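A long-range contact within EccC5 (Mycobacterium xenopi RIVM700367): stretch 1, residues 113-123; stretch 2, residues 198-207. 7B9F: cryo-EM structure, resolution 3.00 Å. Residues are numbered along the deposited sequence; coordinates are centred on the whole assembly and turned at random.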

# COMPACT_ATOMS: atom_id res chain seq x y z
N MET C 113 0.52 -11.49 32.07
CA MET C 113 0.42 -10.25 32.84
C MET C 113 1.79 -9.69 33.16
O MET C 113 2.04 -8.48 33.02
CB MET C 113 -0.36 -10.50 34.13
CG MET C 113 -1.81 -10.89 33.94
SD MET C 113 -2.83 -9.65 33.12
CE MET C 113 -2.96 -10.32 31.47
N LEU C 114 2.72 -10.56 33.56
CA LEU C 114 4.08 -10.10 33.80
C LEU C 114 4.72 -9.58 32.52
O LEU C 114 5.49 -8.61 32.56
CB LEU C 114 4.93 -11.21 34.40
CG LEU C 114 4.43 -11.77 35.72
CD1 LEU C 114 5.51 -12.63 36.30
CD2 LEU C 114 4.08 -10.65 36.67
N ARG C 115 4.42 -10.22 31.39
CA ARG C 115 5.00 -9.75 30.13
C ARG C 115 4.52 -8.37 29.76
O ARG C 115 5.31 -7.55 29.29
CB ARG C 115 4.71 -10.73 29.00
CG ARG C 115 5.76 -10.62 27.91
CD ARG C 115 5.55 -11.50 26.70
NE ARG C 115 5.54 -12.93 26.99
CZ ARG C 115 4.45 -13.64 27.24
NH1 ARG C 115 3.26 -13.08 27.20
NH2 ARG C 115 4.56 -14.94 27.51
N GLU C 116 3.23 -8.08 29.93
CA GLU C 116 2.77 -6.74 29.57
C GLU C 116 3.32 -5.70 30.53
O GLU C 116 3.57 -4.55 30.14
CB GLU C 116 1.24 -6.67 29.48
CG GLU C 116 0.46 -6.96 30.74
CD GLU C 116 0.30 -5.74 31.62
OE1 GLU C 116 0.44 -4.61 31.10
OE2 GLU C 116 0.02 -5.90 32.83
N THR C 117 3.52 -6.08 31.80
CA THR C 117 4.22 -5.18 32.71
C THR C 117 5.64 -4.90 32.24
O THR C 117 6.12 -3.76 32.30
CB THR C 117 4.24 -5.77 34.12
OG1 THR C 117 2.90 -6.10 34.51
CG2 THR C 117 4.81 -4.78 35.10
N ALA C 118 6.32 -5.93 31.74
CA ALA C 118 7.65 -5.74 31.18
C ALA C 118 7.62 -4.83 29.96
O ALA C 118 8.51 -3.99 29.79
CB ALA C 118 8.27 -7.08 30.82
N GLN C 119 6.60 -4.98 29.10
CA GLN C 119 6.48 -4.11 27.94
C GLN C 119 6.29 -2.65 28.33
O GLN C 119 6.90 -1.77 27.73
CB GLN C 119 5.32 -4.54 27.03
CG GLN C 119 5.37 -5.95 26.53
CD GLN C 119 6.77 -6.37 26.19
OE1 GLN C 119 7.38 -5.85 25.26
NE2 GLN C 119 7.31 -7.32 26.94
N GLU C 120 5.44 -2.37 29.32
CA GLU C 120 5.23 -0.97 29.67
C GLU C 120 6.49 -0.37 30.30
O GLU C 120 6.85 0.78 30.01
CB GLU C 120 4.00 -0.79 30.56
CG GLU C 120 3.99 -1.47 31.91
CD GLU C 120 4.66 -0.66 32.99
OE1 GLU C 120 4.80 0.57 32.81
OE2 GLU C 120 5.05 -1.24 34.03
N SER C 121 7.18 -1.14 31.14
CA SER C 121 8.43 -0.64 31.72
C SER C 121 9.49 -0.42 30.64
O SER C 121 10.22 0.58 30.66
CB SER C 121 8.95 -1.59 32.78
OG SER C 121 10.17 -1.12 33.31
N ALA C 122 9.57 -1.34 29.68
CA ALA C 122 10.54 -1.21 28.61
C ALA C 122 10.24 -0.02 27.72
O ALA C 122 11.17 0.66 27.26
CB ALA C 122 10.58 -2.50 27.79
N ASP C 123 8.97 0.25 27.45
CA ASP C 123 8.62 1.43 26.67
C ASP C 123 8.99 2.70 27.42
O ASP C 123 9.44 3.67 26.80
CB ASP C 123 7.13 1.44 26.34
CG ASP C 123 6.77 0.41 25.30
OD1 ASP C 123 7.69 -0.17 24.70
OD2 ASP C 123 5.56 0.19 25.08
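Stretch 2, residues 198-207: EFGRYQSVVY

A helix can serve as a continuous platform for a segment that changes conformation along its length, with contacts recurring at helical intervals; this long-range pairing in EccC5 is a compact example. Residues 113-123 are helical throughout, held by successive i to i+4 bonds such as Ala-118 N to Leu-114 O (2.9 Å) and Ala-122 N to Ala-118 O (2.9 Å). The second stretch begins as the end of a helix, 198-202. Gln-203 leaves helical phi/psi (-80/8), although its N still bonds to Phe-199 O at 3.0 Å, and a type I turn from Tyr-202 to Val-205 leads into the extended Val-206 (-110/134). Despite this change, the two stretches run in the same general direction: the CA atoms of Ala-118 and Gln-203 lie 7.4 Å apart, those of Ala-122 and Val-206 6.7 Å.

The side chains follow that order. Phe-199, chi1 t, points toward the first helix and meets it near Leu-114 and Arg-115: its CZ lies 3.9 Å from Leu-114 CB, while Arg-115 N approaches the ring edge, 3.9 Å from Phe-199 CE2. One turn further on, Gln-203 uses an m, m rotamer to bring its amide to the helix. Gln-203 OE1 sits 4.2 Å from Ala-118 CB and accepts a weak hydrogen bond from Gln-119 NE2 (3.4 Å, 138°). The CA-to-CB bond of Gln-119 points away, but its side chain folds back; the same NE2 also donates to Arg-115 O at 3.1 Å, tying the amide to its own helix. Finally, Val-206 CG1 packs 4.0 Å from Ala-122 CB. The contact is modest, burying 296 Å² in total, and largely van der Waals in character.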

# COMPACT_ATOMS: atom_id res chain seq x y z
N GLU C 198 11.94 -19.67 29.02
CA GLU C 198 11.94 -18.74 27.89
C GLU C 198 11.70 -17.31 28.36
O GLU C 198 12.31 -16.38 27.83
CB GLU C 198 10.87 -19.15 26.89
CG GLU C 198 11.14 -20.47 26.21
CD GLU C 198 12.36 -20.45 25.32
OE1 GLU C 198 12.64 -19.39 24.74
OE2 GLU C 198 13.03 -21.49 25.19
N PHE C 199 10.81 -17.12 29.34
CA PHE C 199 10.57 -15.80 29.89
C PHE C 199 11.84 -15.22 30.50
O PHE C 199 12.16 -14.05 30.31
CB PHE C 199 9.46 -15.85 30.93
CG PHE C 199 8.95 -14.50 31.35
CD1 PHE C 199 9.59 -13.77 32.32
CD2 PHE C 199 7.80 -13.99 30.79
CE1 PHE C 199 9.12 -12.54 32.70
CE2 PHE C 199 7.33 -12.77 31.17
CZ PHE C 199 7.99 -12.04 32.12
N GLY C 200 12.56 -16.04 31.27
CA GLY C 200 13.81 -15.57 31.83
C GLY C 200 14.85 -15.29 30.78
O GLY C 200 15.68 -14.39 30.94
N ARG C 201 14.83 -16.05 29.69
CA ARG C 201 15.82 -15.86 28.64
C ARG C 201 15.60 -14.56 27.88
O ARG C 201 16.52 -13.75 27.74
CB ARG C 201 15.75 -17.04 27.68
CG ARG C 201 16.78 -17.04 26.60
CD ARG C 201 16.63 -18.31 25.79
NE ARG C 201 17.55 -18.34 24.67
CZ ARG C 201 18.79 -18.79 24.76
NH1 ARG C 201 19.22 -19.27 25.91
NH2 ARG C 201 19.58 -18.79 23.70
N TYR C 202 14.38 -14.33 27.39
CA TYR C 202 14.10 -13.21 26.50
C TYR C 202 13.67 -11.93 27.22
O TYR C 202 14.03 -10.84 26.79
CB TYR C 202 13.06 -13.61 25.47
CG TYR C 202 13.58 -14.62 24.48
CD1 TYR C 202 14.75 -14.40 23.80
CD2 TYR C 202 12.92 -15.81 24.26
CE1 TYR C 202 15.23 -15.31 22.90
CE2 TYR C 202 13.39 -16.72 23.36
CZ TYR C 202 14.55 -16.47 22.69
OH TYR C 202 15.02 -17.40 21.79
N GLN C 203 12.89 -12.04 28.27
CA GLN C 203 12.56 -10.77 28.92
C GLN C 203 13.63 -10.25 29.81
O GLN C 203 13.36 -9.28 30.50
CB GLN C 203 11.26 -10.90 29.70
CG GLN C 203 10.12 -11.42 28.88
CD GLN C 203 9.81 -10.56 27.69
OE1 GLN C 203 9.95 -9.34 27.73
NE2 GLN C 203 9.40 -11.19 26.60
N SER C 204 14.83 -10.82 29.86
CA SER C 204 15.89 -10.29 30.70
C SER C 204 16.71 -9.21 30.01
O SER C 204 17.62 -8.67 30.64
CB SER C 204 16.82 -11.41 31.14
OG SER C 204 17.33 -12.11 30.02
N VAL C 205 16.43 -8.90 28.75
CA VAL C 205 17.04 -7.79 28.04
C VAL C 205 15.98 -7.06 27.23
O VAL C 205 14.93 -7.61 26.91
CB VAL C 205 18.20 -8.22 27.11
CG1 VAL C 205 19.33 -8.83 27.89
CG2 VAL C 205 17.69 -9.22 26.14
N VAL C 206 16.28 -5.81 26.91
CA VAL C 206 15.47 -4.99 26.03
C VAL C 206 16.24 -4.79 24.74
O VAL C 206 17.44 -4.47 24.77
CB VAL C 206 15.12 -3.63 26.66
CG1 VAL C 206 14.05 -2.96 25.87
CG2 VAL C 206 14.65 -3.85 28.05
N TYR C 207 15.57 -4.97 23.61
CA TYR C 207 16.26 -5.02 22.34
C TYR C 207 16.12 -3.68 21.63
O TYR C 207 15.09 -3.02 21.74
CB TYR C 207 15.69 -6.13 21.46
CG TYR C 207 16.21 -7.48 21.83
CD1 TYR C 207 17.29 -8.03 21.17
CD2 TYR C 207 15.57 -8.25 22.77
CE1 TYR C 207 17.76 -9.27 21.50
CE2 TYR C 207 16.02 -9.50 23.09
CZ TYR C 207 17.12 -10.01 22.45
OH TYR C 207 17.57 -11.26 22.77